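PDB 6SJ9: proteasome accessory factor B/C (PafBC) from Paenarthrobacter aurescens, which regulates transcription in the bacterial DNA damage response, probably binding DNA through its winged helix-turn-helix domains. Local coordinates for residues A[241-247]-A[279-285]; A[246-252]-A[298-304]. All blocks are in the same frame, centred on the assembly; numbering follows the deposited sequence.

Contact 1 (A[241-247]-A[279-285])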
ATOM      1  N   GLU A 241     -17.228  15.749  -9.706  1.00111.29           N
ATOM      2  CA  GLU A 241     -17.303  14.669  -8.732  1.00111.67           C
ATOM      3  C   GLU A 241     -18.711  14.086  -8.705  1.00109.55           C
ATOM      4  O   GLU A 241     -19.700  14.771  -8.994  1.00112.94           O
ATOM      5  CB  GLU A 241     -16.985  15.221  -7.346  1.00116.73           C
ATOM      6  CG  GLU A 241     -16.531  14.232  -6.304  1.00119.47           C
ATOM      7  CD  GLU A 241     -15.941  14.933  -5.096  1.00122.54           C
ATOM      8  OE1 GLU A 241     -15.074  14.335  -4.421  1.00121.99           O
ATOM      9  OE2 GLU A 241     -16.281  16.122  -4.876  1.00125.14           O
ATOM     10  N   LEU A 242     -18.796  12.795  -8.394  1.00104.44           N
ATOM     11  CA  LEU A 242     -20.100  12.154  -8.288  1.00101.64           C
ATOM     12  C   LEU A 242     -20.880  12.637  -7.059  1.00 98.51           C
ATOM     13  O   LEU A 242     -20.290  12.999  -6.033  1.00 99.65           O
ATOM     14  CB  LEU A 242     -19.938  10.639  -8.235  1.00 97.78           C
ATOM     15  CG  LEU A 242     -19.653   9.966  -9.573  1.00 94.10           C
ATOM     16  CD1 LEU A 242     -18.863   8.699  -9.339  1.00 90.10           C
ATOM     17  CD2 LEU A 242     -20.972   9.667 -10.269  1.00 94.53           C
ATOM     18  N   PRO A 243     -22.210  12.650  -7.137  1.00 93.03           N
ATOM     19  CA  PRO A 243     -23.011  12.959  -5.944  1.00 93.12           C
ATOM     20  C   PRO A 243     -22.685  11.992  -4.810  1.00 91.40           C
ATOM     21  O   PRO A 243     -22.567  10.780  -5.029  1.00 94.60           O
ATOM     22  CB  PRO A 243     -24.456  12.801  -6.436  1.00 97.00           C
ATOM     23  CG  PRO A 243     -24.353  11.877  -7.620  1.00 97.95           C
ATOM     24  CD  PRO A 243     -23.043  12.210  -8.269  1.00 94.17           C
ATOM     25  N   VAL A 244     -22.484  12.534  -3.606  1.00 87.96           N
ATOM     26  CA  VAL A 244     -22.308  11.738  -2.388  1.00 84.64           C
ATOM     27  C   VAL A 244     -23.630  11.124  -1.928  1.00 84.06           C
ATOM     28  O   VAL A 244     -24.491  11.817  -1.377  1.00 89.58           O
ATOM     29  CB  VAL A 244     -21.649  12.569  -1.284  1.00 83.84           C
ATOM     30  CG1 VAL A 244     -20.201  12.811  -1.644  1.00 80.62           C
ATOM     31  CG2 VAL A 244     -22.345  13.888  -1.174  1.00 89.06           C
ATOM     32  N   ARG A 245     -23.811   9.828  -2.166  1.00 80.86           N
ATOM     33  CA  ARG A 245     -25.009   9.069  -1.812  1.00 80.60           C
ATOM     34  C   ARG A 245     -24.833   8.379  -0.455  1.00 74.50           C
ATOM     35  O   ARG A 245     -23.736   8.336   0.097  1.00 73.61           O
ATOM     36  CB  ARG A 245     -25.338   8.058  -2.920  1.00 84.12           C
ATOM     37  CG  ARG A 245     -25.750   8.717  -4.257  1.00 90.18           C
ATOM     38  CD  ARG A 245     -25.164   7.989  -5.491  1.00 91.84           C
ATOM     39  NE  ARG A 245     -25.835   6.712  -5.725  1.00 94.57           N
ATOM     40  CZ  ARG A 245     -25.577   5.895  -6.741  1.00 96.33           C
ATOM     41  NH1 ARG A 245     -24.655   6.213  -7.644  1.00 95.86           N
ATOM     42  NH2 ARG A 245     -26.245   4.754  -6.852  1.00 97.35           N
ATOM     43  N   GLN A 246     -25.945   7.885   0.106  1.00 74.32           N
ATOM     44  CA  GLN A 246     -25.980   7.241   1.420  1.00 71.52           C
ATOM     45  C   GLN A 246     -26.360   5.771   1.323  1.00 69.01           C
ATOM     46  O   GLN A 246     -27.359   5.425   0.689  1.00 71.93           O
ATOM     47  CB  GLN A 246     -26.978   7.918   2.356  1.00 76.48           C
ATOM     48  CG  GLN A 246     -27.049   7.283   3.749  1.00 78.65           C
ATOM     49  CD  GLN A 246     -27.821   8.140   4.777  1.00 80.72           C
ATOM     50  OE1 GLN A 246     -27.340   9.183   5.234  1.00 81.26           O
ATOM     51  NE2 GLN A 246     -29.028   7.695   5.123  1.00 80.16           N
ATOM     52  N   ALA A 247     -25.552   4.915   1.947  1.00 66.19           N
ATOM     53  CA  ALA A 247     -25.797   3.484   2.041  1.00 65.17           C
ATOM     54  C   ALA A 247     -26.306   3.111   3.434  1.00 67.22           C
ATOM     55  O   ALA A 247     -25.920   3.720   4.432  1.00 66.07           O
ATOM     56  CB  ALA A 247     -24.509   2.710   1.728  1.00 59.54           C
ATOM     57  N   THR A 279     -25.137   3.773   8.568  1.00 72.60           N
ATOM     58  CA  THR A 279     -25.159   4.464   7.293  1.00 71.91           C
ATOM     59  C   THR A 279     -23.748   4.938   6.984  1.00 70.86           C
ATOM     60  O   THR A 279     -22.984   5.277   7.891  1.00 71.30           O
ATOM     61  CB  THR A 279     -26.140   5.660   7.314  1.00 78.31           C
ATOM     62  OG1 THR A 279     -25.935   6.435   8.503  1.00 82.82           O
ATOM     63  CG2 THR A 279     -27.583   5.179   7.334  1.00 79.82           C
ATOM     64  N   VAL A 280     -23.366   4.850   5.710  1.00 67.86           N
ATOM     65  CA  VAL A 280     -22.061   5.300   5.261  1.00 62.51           C
ATOM     66  C   VAL A 280     -22.259   6.069   3.960  1.00 62.51           C
ATOM     67  O   VAL A 280     -23.193   5.809   3.188  1.00 62.09           O
ATOM     68  CB  VAL A 280     -21.044   4.156   5.073  1.00 62.42           C
ATOM     69  CG1 VAL A 280     -20.904   3.346   6.329  1.00 62.26           C
ATOM     70  CG2 VAL A 280     -21.420   3.282   3.896  1.00 65.20           C
ATOM     71  N   ASP A 281     -21.407   7.061   3.755  1.00 61.73           N
ATOM     72  CA  ASP A 281     -21.423   7.833   2.529  1.00 64.51           C
ATOM     73  C   ASP A 281     -20.504   7.181   1.520  1.00 66.04           C
ATOM     74  O   ASP A 281     -19.393   6.770   1.854  1.00 65.45           O
ATOM     75  CB  ASP A 281     -20.985   9.275   2.784  1.00 63.15           C
ATOM     76  CG  ASP A 281     -21.996  10.059   3.628  1.00 66.76           C
ATOM     77  OD1 ASP A 281     -23.212   9.916   3.371  1.00 69.33           O
ATOM     78  OD2 ASP A 281     -21.576  10.792   4.553  1.00 68.03           O
ATOM     79  N   PHE A 282     -20.969   7.108   0.277  1.00 67.93           N
ATOM     80  CA  PHE A 282     -20.138   6.636  -0.819  1.00 69.37           C
ATOM     81  C   PHE A 282     -20.544   7.438  -2.043  1.00 76.05           C
ATOM     82  O   PHE A 282     -21.628   8.028  -2.077  1.00 79.93           O
ATOM     83  CB  PHE A 282     -20.321   5.138  -1.064  1.00 64.74           C
ATOM     84  CG  PHE A 282     -21.656   4.793  -1.685  1.00 67.48           C
ATOM     85  CD1 PHE A 282     -22.800   4.767  -0.918  1.00 68.01           C
ATOM     86  CD2 PHE A 282     -21.751   4.450  -3.033  1.00 67.71           C
ATOM     87  CE1 PHE A 282     -24.027   4.447  -1.485  1.00 72.09           C
ATOM     88  CE2 PHE A 282     -22.973   4.111  -3.603  1.00 68.16           C
ATOM     89  CZ  PHE A 282     -24.109   4.109  -2.833  1.00 71.34           C
ATOM     90  N   ARG A 283     -19.654   7.470  -3.043  1.00 75.14           N
ATOM     91  CA  ARG A 283     -19.936   8.098  -4.333  1.00 81.14           C
ATOM     92  C   ARG A 283     -20.151   7.058  -5.424  1.00 77.14           C
ATOM     93  O   ARG A 283     -21.201   7.074  -6.071  1.00 78.18           O
ATOM     94  CB  ARG A 283     -18.861   9.134  -4.717  1.00 88.95           C
ATOM     95  CG  ARG A 283     -18.784  10.263  -3.684  1.00 97.57           C
ATOM     96  CD  ARG A 283     -17.725  11.338  -3.926  1.00105.41           C
ATOM     97  NE  ARG A 283     -16.357  10.933  -3.599  1.00110.20           N
ATOM     98  CZ  ARG A 283     -15.439  11.753  -3.086  1.00111.52           C
ATOM     99  NH1 ARG A 283     -15.771  13.008  -2.781  1.00112.22           N
ATOM    100  NH2 ARG A 283     -14.205  11.309  -2.838  1.00109.45           N
ATOM    101  N   ASP A 284     -19.181   6.162  -5.652  1.00 73.46           N
ATOM    102  CA  ASP A 284     -19.282   5.142  -6.695  1.00 72.29           C
ATOM    103  C   ASP A 284     -19.759   3.830  -6.097  1.00 66.07           C
ATOM    104  O   ASP A 284     -19.051   3.245  -5.267  1.00 67.61           O
ATOM    105  CB  ASP A 284     -17.924   4.947  -7.382  1.00 75.39           C
ATOM    106  CG  ASP A 284     -17.962   3.904  -8.542  1.00 79.61           C
ATOM    107  OD1 ASP A 284     -19.026   3.309  -8.848  1.00 81.84           O
ATOM    108  OD2 ASP A 284     -16.918   3.731  -9.202  1.00 79.05           O
ATOM    109  N   PRO A 285     -20.909   3.310  -6.525  1.00 64.32           N
ATOM    110  CA  PRO A 285     -21.407   2.054  -5.950  1.00 64.60           C
ATOM    111  C   PRO A 285     -20.588   0.834  -6.314  1.00 60.74           C
ATOM    112  O   PRO A 285     -20.625  -0.142  -5.558  1.00 59.52           O
ATOM    113  CB  PRO A 285     -22.842   1.943  -6.494  1.00 70.25           C
ATOM    114  CG  PRO A 285     -22.894   2.868  -7.634  1.00 71.16           C
ATOM    115  CD  PRO A 285     -21.879   3.939  -7.426  1.00 68.73           C
TER

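Contact 2 (A[246-252]-A[298-304])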
ATOM      1  N   GLN A 246     -25.945   7.885   0.106  1.00 74.32           N
ATOM      2  CA  GLN A 246     -25.980   7.241   1.420  1.00 71.52           C
ATOM      3  C   GLN A 246     -26.360   5.771   1.323  1.00 69.01           C
ATOM      4  O   GLN A 246     -27.359   5.425   0.689  1.00 71.93           O
ATOM      5  CB  GLN A 246     -26.978   7.918   2.356  1.00 76.48           C
ATOM      6  CG  GLN A 246     -27.049   7.283   3.749  1.00 78.65           C
ATOM      7  CD  GLN A 246     -27.821   8.140   4.777  1.00 80.72           C
ATOM      8  OE1 GLN A 246     -27.340   9.183   5.234  1.00 81.26           O
ATOM      9  NE2 GLN A 246     -29.028   7.695   5.123  1.00 80.16           N
ATOM     10  N   ALA A 247     -25.552   4.915   1.947  1.00 66.19           N
ATOM     11  CA  ALA A 247     -25.797   3.484   2.041  1.00 65.17           C
ATOM     12  C   ALA A 247     -26.306   3.111   3.434  1.00 67.22           C
ATOM     13  O   ALA A 247     -25.920   3.720   4.432  1.00 66.07           O
ATOM     14  CB  ALA A 247     -24.509   2.710   1.728  1.00 59.54           C
ATOM     15  N   THR A 248     -27.167   2.090   3.495  1.00 68.32           N
ATOM     16  CA  THR A 248     -27.697   1.568   4.752  1.00 71.90           C
ATOM     17  C   THR A 248     -27.273   0.107   4.871  1.00 75.25           C
ATOM     18  O   THR A 248     -27.599  -0.717   4.004  1.00 72.71           O
ATOM     19  CB  THR A 248     -29.217   1.709   4.821  1.00 77.10           C
ATOM     20  OG1 THR A 248     -29.583   3.057   4.501  1.00 80.34           O
ATOM     21  CG2 THR A 248     -29.724   1.413   6.227  1.00 79.18           C
ATOM     22  N   LEU A 249     -26.523  -0.204   5.928  1.00 76.01           N
ATOM     23  CA  LEU A 249     -25.866  -1.491   6.064  1.00 69.88           C
ATOM     24  C   LEU A 249     -26.195  -2.103   7.416  1.00 73.79           C
ATOM     25  O   LEU A 249     -26.261  -1.398   8.431  1.00 76.44           O
ATOM     26  CB  LEU A 249     -24.348  -1.348   5.914  1.00 59.35           C
ATOM     27  CG  LEU A 249     -23.845  -0.599   4.682  1.00 59.07           C
ATOM     28  CD1 LEU A 249     -22.317  -0.483   4.751  1.00 53.20           C
ATOM     29  CD2 LEU A 249     -24.302  -1.241   3.360  1.00 56.01           C
ATOM     30  N   VAL A 250     -26.416  -3.415   7.419  1.00 75.01           N
ATOM     31  CA  VAL A 250     -26.484  -4.207   8.640  1.00 76.61           C
ATOM     32  C   VAL A 250     -25.199  -5.011   8.729  1.00 72.46           C
ATOM     33  O   VAL A 250     -24.908  -5.803   7.828  1.00 69.41           O
ATOM     34  CB  VAL A 250     -27.713  -5.126   8.663  1.00 77.79           C
ATOM     35  CG1 VAL A 250     -27.612  -6.053   9.834  1.00 81.03           C
ATOM     36  CG2 VAL A 250     -28.990  -4.311   8.735  1.00 76.43           C
ATOM     37  N   ILE A 251     -24.469  -4.847   9.836  1.00 72.31           N
ATOM     38  CA  ILE A 251     -23.159  -5.452  10.050  1.00 71.41           C
ATOM     39  C   ILE A 251     -23.108  -6.153  11.404  1.00 76.36           C
ATOM     40  O   ILE A 251     -23.786  -5.757  12.356  1.00 79.57           O
ATOM     41  CB  ILE A 251     -22.031  -4.402   9.986  1.00 71.68           C
ATOM     42  CG1 ILE A 251     -22.226  -3.362  11.087  1.00 73.45           C
ATOM     43  CG2 ILE A 251     -22.005  -3.704   8.643  1.00 70.72           C
ATOM     44  CD1 ILE A 251     -21.104  -2.359  11.143  1.00 73.09           C
ATOM     45  N   ASP A 252     -22.316  -7.222  11.478  1.00 75.94           N
ATOM     46  CA  ASP A 252     -22.103  -7.935  12.734  1.00 76.00           C
ATOM     47  C   ASP A 252     -21.415  -7.027  13.752  1.00 79.09           C
ATOM     48  O   ASP A 252     -20.471  -6.297  13.425  1.00 75.97           O
ATOM     49  CB  ASP A 252     -21.245  -9.174  12.502  1.00 73.46           C
ATOM     50  CG  ASP A 252     -21.917 -10.191  11.601  1.00 79.82           C
ATOM     51  OD1 ASP A 252     -23.077  -9.960  11.197  1.00 84.76           O
ATOM     52  OD2 ASP A 252     -21.277 -11.214  11.283  1.00 80.73           O
ATOM     53  N   HIS A 298     -20.439 -10.817   6.959  1.00 66.12           N
ATOM     54  CA  HIS A 298     -20.423  -9.812   8.018  1.00 65.48           C
ATOM     55  C   HIS A 298     -21.256  -8.577   7.702  1.00 64.40           C
ATOM     56  O   HIS A 298     -21.408  -7.723   8.573  1.00 67.07           O
ATOM     57  CB  HIS A 298     -18.994  -9.385   8.311  1.00 66.42           C
ATOM     58  CG  HIS A 298     -18.137 -10.476   8.859  1.00 72.28           C
ATOM     59  ND1 HIS A 298     -18.652 -11.543   9.574  1.00 75.06           N
ATOM     60  CD2 HIS A 298     -16.797 -10.679   8.786  1.00 71.64           C
ATOM     61  CE1 HIS A 298     -17.662 -12.350   9.922  1.00 74.45           C
ATOM     62  NE2 HIS A 298     -16.526 -11.846   9.460  1.00 73.57           N
ATOM     63  N   VAL A 299     -21.813  -8.461   6.507  1.00 63.20           N
ATOM     64  CA  VAL A 299     -22.557  -7.270   6.121  1.00 63.10           C
ATOM     65  C   VAL A 299     -23.673  -7.683   5.181  1.00 66.55           C
ATOM     66  O   VAL A 299     -23.528  -8.611   4.378  1.00 69.12           O
ATOM     67  CB  VAL A 299     -21.627  -6.193   5.482  1.00 60.20           C
ATOM     68  CG1 VAL A 299     -20.901  -6.715   4.206  1.00 55.95           C
ATOM     69  CG2 VAL A 299     -22.407  -4.918   5.160  1.00 59.48           C
ATOM     70  N   LYS A 300     -24.791  -6.989   5.303  1.00 68.13           N
ATOM     71  CA  LYS A 300     -25.877  -7.031   4.345  1.00 70.30           C
ATOM     72  C   LYS A 300     -26.207  -5.606   3.944  1.00 71.54           C
ATOM     73  O   LYS A 300     -26.339  -4.736   4.811  1.00 73.73           O
ATOM     74  CB  LYS A 300     -27.144  -7.699   4.929  1.00 70.72           C
ATOM     75  CG  LYS A 300     -28.325  -7.673   3.974  1.00 69.80           C
ATOM     76  CD  LYS A 300     -29.596  -8.148   4.688  1.00 73.74           C
ATOM     77  CE  LYS A 300     -30.787  -8.315   3.755  1.00 76.31           C
ATOM     78  NZ  LYS A 300     -32.059  -8.636   4.531  1.00 82.36           N
ATOM     79  N   VAL A 301     -26.266  -5.351   2.645  1.00 71.46           N
ATOM     80  CA  VAL A 301     -26.759  -4.072   2.148  1.00 71.32           C
ATOM     81  C   VAL A 301     -28.280  -4.089   2.267  1.00 76.32           C
ATOM     82  O   VAL A 301     -28.943  -4.951   1.677  1.00 80.28           O
ATOM     83  CB  VAL A 301     -26.341  -3.837   0.689  1.00 67.17           C
ATOM     84  CG1 VAL A 301     -26.959  -2.546   0.165  1.00 66.25           C
ATOM     85  CG2 VAL A 301     -24.835  -3.802   0.545  1.00 61.26           C
ATOM     86  N   THR A 302     -28.843  -3.170   3.054  1.00 75.42           N
ATOM     87  CA  THR A 302     -30.293  -3.046   2.974  1.00 79.13           C
ATOM     88  C   THR A 302     -30.705  -2.070   1.875  1.00 78.31           C
ATOM     89  O   THR A 302     -31.739  -2.277   1.233  1.00 81.02           O
ATOM     90  CB  THR A 302     -30.914  -2.657   4.321  1.00 81.82           C
ATOM     91  OG1 THR A 302     -30.413  -1.388   4.747  1.00 83.45           O
ATOM     92  CG2 THR A 302     -30.610  -3.716   5.387  1.00 79.37           C
ATOM     93  N   GLY A 303     -29.914  -1.030   1.627  1.00 73.58           N
ATOM     94  CA  GLY A 303     -30.184  -0.118   0.544  1.00 75.13           C
ATOM     95  C   GLY A 303     -28.985   0.760   0.257  1.00 74.99           C
ATOM     96  O   GLY A 303     -28.040   0.794   1.042  1.00 79.04           O
ATOM     97  N   PRO A 304     -28.954   1.436  -0.907  1.00 73.02           N
ATOM     98  CA  PRO A 304     -29.937   1.449  -1.996  1.00 77.02           C
ATOM     99  C   PRO A 304     -29.802   0.217  -2.884  1.00 80.51           C
ATOM    100  O   PRO A 304     -28.774  -0.445  -2.865  1.00 80.89           O
ATOM    101  CB  PRO A 304     -29.589   2.720  -2.766  1.00 75.68           C
ATOM    102  CG  PRO A 304     -28.107   2.802  -2.626  1.00 72.42           C
ATOM    103  CD  PRO A 304     -27.813   2.317  -1.209  1.00 69.39           C
TER

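Contact 1 (A[241-247]-A[279-285])
Arg283, Arg245 and Phe282 have the most surface buried where strand 245-252 meets strand 275-282. The strands run antiparallel. Two hydrogen-bonded pairs hold them. Arg245 N gives to Phe282 O (2.8 Å), and Phe282 N returns to Arg245 O (3.0 Å). Ala247 N gives to Val280 O (2.8 Å), and Val280 N to Ala247 O (3.1 Å). Gln246 and Asp281 form the non-hydrogen-bonded pair between them, on the face opposite Arg245, Ala247, Val280 and Phe282, and both are exposed. Phe282 swings its ring across to the partner strand. Arg245 CB lies over one ring face, 4.1 Å from Phe282 CE1, while Ala247 CB is 3.7 Å from Phe282 CE1. The aliphatic base of Arg245 thus packs on the ring face. The Arg245 guanidinium has Phe282 CZ over one of its faces, and Arg245 NH1 is 3.6 Å from Pro285 CD. Its charge is met by Glu306. Arg283 follows the strand and packs along the incoming loop: Arg283 CG is 3.6 Å from Val244 CG1, and Arg283 CB is 4.0 Å from Leu242 CB. Its guanidinium pairs with the carboxylate of Glu241, but those atoms are modelled too close for their exact placement to be trusted. Asp284 then N-caps helix 285-294 through Glu286 N and also bonds Arg208 and Ser210. In the ferredoxin-like WCX domain these are two central strands. Ala247 and Phe282 rest on Leu288 of helix 285-294, Ala247 also touches Leu307 of helix 305-323, and Thr279 bonds the next strand at Thr264.

Contact 2 (A[246-252]-A[298-304])
A classic beta bulge marks this antiparallel pairing of strand 245-252 with strand 299-303, an edge strand of the ferredoxin-like WCX sheet. Thr302 and Gly303 both face Thr248, and the register shifts by one residue there. Thr248 N gives to Gly303 O (2.9 Å). Thr248 O takes Thr302 N (2.9 Å) and, weakly, Gly303 N (3.3 Å) and Thr302 OG1 (3.0 Å). Past the bulge the ladder is regular: Val250 N to Lys300 O is 2.9 Å, and Lys300 N to Val250 O is 2.8 Å. Asp252 N to His298 O (3.1 Å) closes it. The strand ends at Gly303; a cis peptide bond leads into Pro304, the N-cap position of helix 305-323. Leu249, Ile251, Val299 and Val301 share the face toward the helices. Leu249 CD2 lies 3.8 Å from Val301 CG2, and Ile251 CG2 lies 3.7 Å from Val299 CG2. Leu249 and Ile251 also meet Leu259, and Val301 meets Leu307 and Val311. At the far end His298 ND1 gives to Asp252 OD2 (3.1 Å), while Asp252 OD1 binds Arg275. On the outer side Gln661 and Tyr662 bond the backbone of Val299 and Val301. The chemistry is that of a structural joint: backbone bonds and aliphatic packing join the strands, and the His-carboxylate bond, with His298 ND1 as donor, ties their ends together.

Overall arrangement
Contacts 1 and 2 flank the same central strand, 245-252, and share Gln246 and Ala247. Together they give three of the four strands of the ferredoxin-like WCX sheet, and their centres lie 13 Å apart. Both are partly buried, but contact 1 has more exposed residues although it joins two inner strands. At its loop end Arg245 pairs with Glu306 of helix 305-323; the Glu241-Arg283 pair is less sure. Contact 2 adds an edge strand with a bulge and has more branched aliphatic packing; its polar side-chain pair sits at the opposite end of the shared strand. The two meet on the helix-facing side: Val280 CG2 is 4.0 Å from Leu249 CD1, and Phe282 CZ is 4.2 Å from Pro304 CG.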